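Local coordinates for uncharacterized protein (Anabaena variabilis, PDB 3OT2) that is of unknown function but probably acts as a nuclease, having a restriction-endonuclease-like domain of the PD-(D/E)XK clan, at residues A24-E29 with D75-P80; P36-H42 with I112-Q117; A63-L69 with D81-W87. All blocks are in the same frame, centred on the assembly; numbering follows the deposited sequence.

Contact 1: residues A24-E29 with D75-P80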
# COMPACT_ATOMS: atom_id res chain seq x y z
N ALA A 24 7.58 -10.85 18.37
CA ALA A 24 7.31 -9.64 19.16
C ALA A 24 5.88 -9.10 18.95
O ALA A 24 5.25 -9.34 17.91
CB ALA A 24 8.33 -8.57 18.83
N SER A 25 5.37 -8.41 19.97
CA SER A 25 4.05 -7.79 19.94
C SER A 25 4.17 -6.30 19.69
O SER A 25 5.03 -5.61 20.26
CB SER A 25 3.30 -8.06 21.24
OG SER A 25 3.03 -9.44 21.36
N GLU A 26 3.28 -5.80 18.85
CA GLU A 26 3.19 -4.39 18.54
C GLU A 26 1.93 -3.82 19.15
O GLU A 26 0.95 -4.55 19.35
CB GLU A 26 3.20 -4.15 17.02
CG GLU A 26 4.47 -4.61 16.34
CD GLU A 26 4.58 -4.25 14.87
OE1 GLU A 26 3.70 -4.65 14.09
OE2 GLU A 26 5.58 -3.61 14.48
N TYR A 27 1.98 -2.54 19.50
CA TYR A 27 0.83 -1.80 20.05
C TYR A 27 0.48 -0.74 19.00
O TYR A 27 1.22 0.24 18.83
CB TYR A 27 1.15 -1.22 21.43
CG TYR A 27 0.01 -0.43 22.04
CD1 TYR A 27 -0.97 -1.07 22.80
CD2 TYR A 27 -0.07 0.95 21.89
CE1 TYR A 27 -2.02 -0.35 23.38
CE2 TYR A 27 -1.11 1.68 22.46
CZ TYR A 27 -2.08 1.03 23.22
OH TYR A 27 -3.11 1.75 23.76
N ILE A 28 -0.59 -1.00 18.23
CA ILE A 28 -1.01 -0.16 17.11
C ILE A 28 -2.46 0.22 17.28
O ILE A 28 -3.32 -0.66 17.36
CB ILE A 28 -0.80 -0.90 15.76
CG1 ILE A 28 0.63 -1.48 15.63
CG2 ILE A 28 -1.13 0.04 14.58
CD1 ILE A 28 0.74 -2.65 14.70
N GLU A 29 -2.73 1.53 17.31
CA GLU A 29 -4.09 2.09 17.43
C GLU A 29 -4.85 1.49 18.63
O GLU A 29 -6.04 1.18 18.52
CB GLU A 29 -4.87 1.90 16.11
CG GLU A 29 -4.20 2.57 14.92
CD GLU A 29 -4.85 2.37 13.56
OE1 GLU A 29 -5.45 1.30 13.34
OE2 GLU A 29 -4.67 3.25 12.69
N ASP A 75 2.19 7.36 20.38
CA ASP A 75 1.22 6.48 21.06
C ASP A 75 1.22 5.03 20.49
O ASP A 75 0.30 4.25 20.78
CB ASP A 75 -0.21 7.07 21.05
CG ASP A 75 -1.16 6.46 22.07
OD1 ASP A 75 -0.76 6.29 23.24
OD2 ASP A 75 -2.31 6.11 21.67
N HIS A 76 2.27 4.66 19.74
CA HIS A 76 2.42 3.31 19.18
C HIS A 76 3.73 2.71 19.64
O HIS A 76 4.68 3.46 19.89
CB HIS A 76 2.39 3.32 17.63
CG HIS A 76 1.07 3.67 16.99
ND1 HIS A 76 0.84 3.44 15.64
CD2 HIS A 76 -0.03 4.27 17.51
CE1 HIS A 76 -0.38 3.90 15.39
NE2 HIS A 76 -0.94 4.42 16.49
N SER A 77 3.81 1.38 19.68
CA SER A 77 5.04 0.67 20.00
C SER A 77 5.22 -0.45 18.98
O SER A 77 4.49 -1.44 19.02
CB SER A 77 5.03 0.14 21.43
OG SER A 77 6.29 -0.45 21.67
N THR A 78 6.12 -0.24 18.02
CA THR A 78 6.30 -1.16 16.90
C THR A 78 7.70 -1.76 16.83
O THR A 78 8.63 -1.28 17.48
CB THR A 78 5.97 -0.45 15.56
OG1 THR A 78 6.78 0.71 15.41
CG2 THR A 78 4.48 -0.10 15.45
N VAL A 79 7.82 -2.84 16.06
CA VAL A 79 9.07 -3.57 15.87
C VAL A 79 9.28 -3.74 14.36
O VAL A 79 9.01 -4.82 13.82
CB VAL A 79 9.11 -4.92 16.64
CG1 VAL A 79 10.50 -5.54 16.58
CG2 VAL A 79 8.67 -4.76 18.09
N PRO A 80 9.79 -2.71 13.65
CA PRO A 80 10.05 -2.87 12.21
C PRO A 80 11.02 -4.02 11.98
O PRO A 80 11.87 -4.26 12.83
CB PRO A 80 10.68 -1.52 11.81
CG PRO A 80 10.18 -0.56 12.81
CD PRO A 80 10.17 -1.35 14.10
O HOH W 1 -4.00 4.38 23.07
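E26 turns CG beside its backbone N (chi1 -62°) and runs out extended, which carries its carboxylate along the backbone of T78 and V79. OE2 accepts V79 N at 2.8 Å on its anti lone pair, in a nearly straight bond (171°). Y27 has the other rotation, CG anti to N, and its ring reaches back toward D75, with CE2 3.4 Å from D75 O and that oxygen in the ring plane. A tyrosine suits this place because its hydroxyl finds polar mates: it bonds to I10 O, and a water shared with D75 OD2 donates to it. The backbones of Y27 and S77 form an antiparallel hydrogen-bonded pair, Y27 N to S77 O at 2.8 Å and S77 N to Y27 O at 3.0 Å. The H76 ring lays one face against the backbone where strand 25-28 ends: I28 CA stands over its centre and E29 N 3.5 Å above its plane, toward the rim. The bridge and the E26 bond join the hairpin of strands 25-28 and 31-34 to that of 71-73 and 76-78. Helix 12-15 packs on Y27 and S77, while helix 119-131 touches E26, I28 and T78 and stacks H128 on H76.

Contact 2: residues P36-H42 with I112-Q117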
# COMPACT_ATOMS: atom_id res chain seq x y z
N PRO A 36 4.31 -11.68 12.52
CA PRO A 36 4.22 -13.05 11.98
C PRO A 36 5.41 -13.91 12.39
O PRO A 36 6.47 -13.40 12.79
CB PRO A 36 4.16 -12.84 10.45
CG PRO A 36 4.65 -11.52 10.21
CD PRO A 36 4.53 -10.69 11.44
N MSE A 37 5.22 -15.22 12.32
CA MSE A 37 6.26 -16.19 12.64
C MSE A 37 7.40 -16.07 11.61
O MSE A 37 7.12 -15.78 10.44
CB MSE A 37 5.66 -17.61 12.66
CG MSE A 37 4.69 -17.84 13.81
SE MSE A 37 5.67 -18.10 15.49
CE MSE A 37 6.48 -19.81 15.09
N PRO A 38 8.69 -16.22 12.02
CA PRO A 38 9.78 -16.19 11.03
C PRO A 38 9.59 -17.25 9.93
O PRO A 38 9.08 -18.33 10.19
CB PRO A 38 11.03 -16.48 11.87
CG PRO A 38 10.64 -16.10 13.26
CD PRO A 38 9.21 -16.54 13.36
N GLN A 39 9.95 -16.90 8.70
CA GLN A 39 9.84 -17.75 7.52
C GLN A 39 11.18 -17.66 6.80
O GLN A 39 11.85 -16.64 6.93
CB GLN A 39 8.64 -17.26 6.65
CG GLN A 39 8.45 -17.94 5.29
CD GLN A 39 8.41 -17.00 4.09
OE1 GLN A 39 8.88 -15.84 4.14
NE2 GLN A 39 7.84 -17.49 2.98
N GLY A 40 11.58 -18.72 6.10
CA GLY A 40 12.85 -18.78 5.38
C GLY A 40 13.13 -17.60 4.48
O GLY A 40 14.14 -16.92 4.65
N LYS A 41 12.21 -17.31 3.53
CA LYS A 41 12.37 -16.23 2.54
C LYS A 41 12.54 -14.89 3.24
O LYS A 41 13.48 -14.16 2.94
CB LYS A 41 11.18 -16.20 1.56
CG LYS A 41 11.32 -17.25 0.44
CD LYS A 41 10.02 -17.59 -0.30
CE LYS A 41 9.54 -16.53 -1.24
NZ LYS A 41 8.50 -17.07 -2.19
N HIS A 42 11.67 -14.62 4.22
CA HIS A 42 11.69 -13.41 5.02
C HIS A 42 13.07 -13.21 5.70
O HIS A 42 13.68 -12.15 5.56
CB HIS A 42 10.57 -13.45 6.05
CG HIS A 42 10.45 -12.19 6.82
ND1 HIS A 42 11.13 -11.99 8.00
CD2 HIS A 42 9.78 -11.06 6.51
CE1 HIS A 42 10.83 -10.77 8.39
NE2 HIS A 42 10.02 -10.17 7.52
N ILE A 112 9.45 -6.27 5.48
CA ILE A 112 9.47 -7.33 4.47
C ILE A 112 8.25 -8.20 4.69
O ILE A 112 8.07 -8.74 5.79
CB ILE A 112 10.79 -8.14 4.52
CG1 ILE A 112 12.02 -7.21 4.37
CG2 ILE A 112 10.82 -9.23 3.45
CD1 ILE A 112 13.19 -7.63 5.29
N LEU A 113 7.41 -8.34 3.65
CA LEU A 113 6.23 -9.20 3.74
C LEU A 113 6.60 -10.66 3.84
O LEU A 113 7.63 -11.11 3.32
CB LEU A 113 5.30 -9.00 2.54
CG LEU A 113 4.70 -7.60 2.35
CD1 LEU A 113 3.83 -7.59 1.12
CD2 LEU A 113 3.90 -7.17 3.60
N SER A 114 5.74 -11.41 4.53
CA SER A 114 5.83 -12.86 4.68
C SER A 114 4.38 -13.36 4.59
O SER A 114 3.47 -12.53 4.73
CB SER A 114 6.56 -13.26 5.96
OG SER A 114 6.01 -12.69 7.13
N PRO A 115 4.11 -14.64 4.24
CA PRO A 115 2.70 -15.07 4.04
C PRO A 115 1.68 -14.67 5.12
O PRO A 115 0.54 -14.36 4.76
CB PRO A 115 2.82 -16.60 3.99
CG PRO A 115 4.18 -16.85 3.46
CD PRO A 115 5.05 -15.74 3.96
N ASP A 116 2.04 -14.69 6.42
CA ASP A 116 1.06 -14.41 7.48
C ASP A 116 1.00 -12.93 7.89
O ASP A 116 0.20 -12.57 8.75
CB ASP A 116 1.37 -15.30 8.69
CG ASP A 116 1.20 -16.78 8.40
OD1 ASP A 116 0.26 -17.15 7.64
OD2 ASP A 116 2.01 -17.59 8.92
N GLN A 117 1.82 -12.07 7.26
CA GLN A 117 1.87 -10.65 7.57
C GLN A 117 0.66 -9.91 6.99
O GLN A 117 0.17 -10.26 5.92
CB GLN A 117 3.20 -10.05 7.03
CG GLN A 117 3.51 -8.58 7.42
CD GLN A 117 3.50 -8.30 8.92
OE1 GLN A 117 2.48 -8.46 9.59
NE2 GLN A 117 4.57 -7.73 9.46
O HOH W 2 8.35 -13.75 8.76
O HOH W 3 4.94 -16.64 9.33
O HOH W 4 2.62 -16.36 11.72
O HOH W 5 8.66 -13.59 2.60
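The H42 ring meets the chain of I112 and L113 with its edge: CD2 stands 3.0 Å from I112 O, near the ring plane, and L113 O lies in that plane too. One face carries a water, offset toward the rim, while S114 CB approaches obliquely. Two amides are packed by prolines. P36 CD sits over the flat of the Q117 amide, 3.5 Å from OE1, and P115 CD lies likewise over the Q39 amide, 3.4 Å from NE2. Proline suits both places, since its rigid CH2 groups cover a flat polar group without competing for its in-plane bonds. The side-chain oxygen of Q39 is used twice: as N-cap of helix 40-57, OE1 accepts H42 N at 3.0 Å (145°), the donor standing above the carbonyl plane, and a water near L113 O also reaches it. S114 carries OG between its backbone N and carbonyl carbon (chi1 55°), which sets the hydroxyl 3.6 Å from P36 CG and lets it share the water over the H42 ring with M37 O. Two further waters link D116 OD2 to the backbone of M37, a selenomethionine, one at its N and one at its O, so much of the polar joining here is indirect. S114 to Q117 form a type I turn, closed by Q117 N on S114 O at 3.1 Å. The contact thus lays the start of helix 40-57 against the loop from strand 108-112 to helix 119-131. H42 NE2 bonds to D81, Q117 OE1 to K121 of that second helix, and I112 packs on I45 and Q46 of helix 40-57 and on I140 of strand 136-141.

Contact 3: residues A63-L69 with D81-W87. With EDO (1,2-ethanediol), chain I.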
# COMPACT_ATOMS: atom_id res chain seq x y z
N ALA A 63 25.42 5.76 10.08
CA ALA A 63 24.17 5.23 10.62
C ALA A 63 24.36 3.80 11.04
O ALA A 63 25.42 3.23 10.80
CB ALA A 63 23.06 5.32 9.55
N ARG A 64 23.31 3.20 11.62
CA ARG A 64 23.32 1.79 12.02
C ARG A 64 21.95 1.18 11.77
O ARG A 64 20.92 1.78 12.15
CB ARG A 64 23.75 1.63 13.49
CG ARG A 64 23.89 0.15 13.90
CD ARG A 64 24.71 -0.04 15.14
NE ARG A 64 24.67 -1.46 15.53
CZ ARG A 64 25.31 -1.97 16.58
NH1 ARG A 64 26.08 -1.20 17.34
NH2 ARG A 64 25.21 -3.26 16.86
N ALA A 65 21.94 -0.00 11.12
CA ALA A 65 20.75 -0.79 10.85
C ALA A 65 20.61 -1.85 11.95
O ALA A 65 21.58 -2.54 12.26
CB ALA A 65 20.84 -1.45 9.48
N PHE A 66 19.41 -1.95 12.53
CA PHE A 66 19.11 -2.89 13.61
C PHE A 66 18.00 -3.84 13.22
O PHE A 66 17.02 -3.42 12.61
CB PHE A 66 18.66 -2.13 14.88
CG PHE A 66 19.61 -1.09 15.40
CD1 PHE A 66 20.61 -1.44 16.30
CD2 PHE A 66 19.48 0.24 15.02
CE1 PHE A 66 21.48 -0.47 16.78
CE2 PHE A 66 20.36 1.20 15.49
CZ PHE A 66 21.35 0.84 16.37
N LEU A 67 18.16 -5.10 13.59
CA LEU A 67 17.18 -6.15 13.39
C LEU A 67 16.19 -6.15 14.51
O LEU A 67 16.60 -6.19 15.67
CB LEU A 67 17.88 -7.53 13.40
CG LEU A 67 18.43 -8.04 12.09
CD1 LEU A 67 19.38 -9.18 12.32
CD2 LEU A 67 17.36 -8.58 11.25
N GLU A 68 14.88 -6.17 14.18
CA GLU A 68 13.82 -6.36 15.18
C GLU A 68 13.97 -5.46 16.44
O GLU A 68 13.85 -5.95 17.57
CB GLU A 68 13.78 -7.83 15.61
CG GLU A 68 13.59 -8.85 14.49
CD GLU A 68 12.22 -8.86 13.86
OE1 GLU A 68 11.25 -8.48 14.55
OE2 GLU A 68 12.10 -9.27 12.68
N LEU A 69 14.19 -4.15 16.25
CA LEU A 69 14.33 -3.21 17.35
C LEU A 69 12.98 -2.54 17.63
O LEU A 69 12.31 -2.11 16.69
CB LEU A 69 15.41 -2.17 16.99
CG LEU A 69 15.62 -1.00 17.95
CD1 LEU A 69 16.35 -1.45 19.23
CD2 LEU A 69 16.38 0.12 17.27
N ASP A 81 10.89 -4.73 10.84
CA ASP A 81 11.82 -5.81 10.53
C ASP A 81 13.28 -5.27 10.61
O ASP A 81 14.16 -5.92 11.20
CB ASP A 81 11.52 -6.41 9.15
CG ASP A 81 10.27 -7.28 9.09
OD1 ASP A 81 9.83 -7.78 10.17
OD2 ASP A 81 9.76 -7.50 7.97
N ILE A 82 13.51 -4.07 10.03
CA ILE A 82 14.82 -3.37 10.06
C ILE A 82 14.56 -1.91 10.32
O ILE A 82 13.73 -1.31 9.65
CB ILE A 82 15.67 -3.57 8.78
CG1 ILE A 82 15.86 -5.06 8.44
CG2 ILE A 82 17.03 -2.83 8.87
CD1 ILE A 82 16.16 -5.31 7.01
N SER A 83 15.27 -1.34 11.29
CA SER A 83 15.25 0.08 11.62
C SER A 83 16.64 0.65 11.41
O SER A 83 17.62 0.09 11.91
CB SER A 83 14.85 0.26 13.08
OG SER A 83 13.45 0.11 13.16
N VAL A 84 16.74 1.76 10.68
CA VAL A 84 18.03 2.39 10.42
C VAL A 84 18.01 3.79 11.04
O VAL A 84 17.09 4.58 10.79
CB VAL A 84 18.43 2.41 8.91
CG1 VAL A 84 19.89 2.80 8.74
CG2 VAL A 84 18.17 1.06 8.23
N PHE A 85 19.01 4.08 11.89
CA PHE A 85 19.11 5.39 12.56
C PHE A 85 20.42 6.04 12.23
O PHE A 85 21.45 5.38 12.33
CB PHE A 85 19.04 5.22 14.10
CG PHE A 85 17.68 4.85 14.64
CD1 PHE A 85 17.28 3.53 14.71
CD2 PHE A 85 16.82 5.84 15.11
CE1 PHE A 85 16.02 3.20 15.20
CE2 PHE A 85 15.57 5.50 15.64
CZ PHE A 85 15.18 4.18 15.68
N ILE A 86 20.41 7.35 11.89
CA ILE A 86 21.64 8.12 11.66
C ILE A 86 22.34 8.21 13.03
O ILE A 86 21.66 8.09 14.07
CB ILE A 86 21.40 9.49 10.97
CG1 ILE A 86 20.66 10.50 11.90
CG2 ILE A 86 20.68 9.29 9.61
CD1 ILE A 86 20.47 11.95 11.33
N TRP A 87 23.68 8.36 13.03
CA TRP A 87 24.47 8.29 14.25
C TRP A 87 24.01 9.25 15.33
O TRP A 87 23.87 8.81 16.47
CB TRP A 87 25.96 8.51 13.97
CG TRP A 87 26.83 7.60 14.79
CD1 TRP A 87 27.51 7.93 15.93
CD2 TRP A 87 27.08 6.20 14.56
NE1 TRP A 87 28.17 6.82 16.42
CE2 TRP A 87 27.93 5.75 15.59
CE3 TRP A 87 26.64 5.27 13.60
CZ2 TRP A 87 28.38 4.42 15.67
CZ3 TRP A 87 27.10 3.97 13.67
CH2 TRP A 87 27.98 3.56 14.68
C1 EDO I . 12.80 -6.52 21.05
O1 EDO I . 12.66 -5.42 21.94
C2 EDO I . 11.62 -6.51 20.11
O2 EDO I . 11.74 -7.65 19.25
O HOH W 6 13.33 -2.54 14.20
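The side chains of F66 and F85 cross at about a right angle on one face of an antiparallel strand pair, 63-67 with 82-86, in the central mixed sheet of this PDDEXK-type fold. Strand 63-67 is an outermost strand of that sheet within the chain. F66 CE2 touches F85 CD1 at 3.9 Å, neither ring offering a clear face or edge to the other. With CG beside its own backbone N (chi1 -56°), F66 leans over its hydrogen-bonded partner S83, whose carbonyl oxygen lies near the plane of the ring. R64, an extended chain, lays CG 3.6 Å above one face of the F66 ring. F85 also takes L69 CD2 against CE1, at 3.7 Å. An alanine in place of F66 would probably deprive the R64 chain of the flat surface it lies on and F85 of a neighbour, so that both could move more easily. The other face is made of small and branched residues that fit against helix 40-57: A65 CB touches V84 CG2 and I82 CG2, and I82 and L67 reach V50. At the far end W87 turns the edge of its indole to A63, CZ3 standing 3.4 Å from A63 O. At the near end E68 and D81 lie side by side, their carboxylate planes 51° apart, and K35 makes a salt bridge to each. P80 and D81 probably correspond to the Pro-Asp of the clan's signature. D81 O accepts E68 N. A serine suits position 83, inside strand 82-86 beside the L69 backbone, because its short hydroxyl reaches a water: S83 OG donates to it at 2.8 Å, and the water donates to L69 O at 2.7 Å.

Overall arrangement
From the N terminus the chain lays down 24-29, 36-42 and 63-69 in turn, the first halves of contacts 1, 2 and 3. At 75-80 it returns to close contact 1, joining two hairpins, and directly afterwards 81-87 closes contact 3, the shortest loop, within the central sheet. Only at 112-117 is contact 2 closed, so its loop encloses the whole of contact 3. Contact 1 crosses both others. It touches contact 3 where V79 CG1 packs on E68, but stays about 6 Å from contact 2 between nearest atoms. Contacts 2 and 3 meet at D81 OD2, the probable acceptor for both H42 NE2 and I112 N, tying helix 40-57 to two sheet strands.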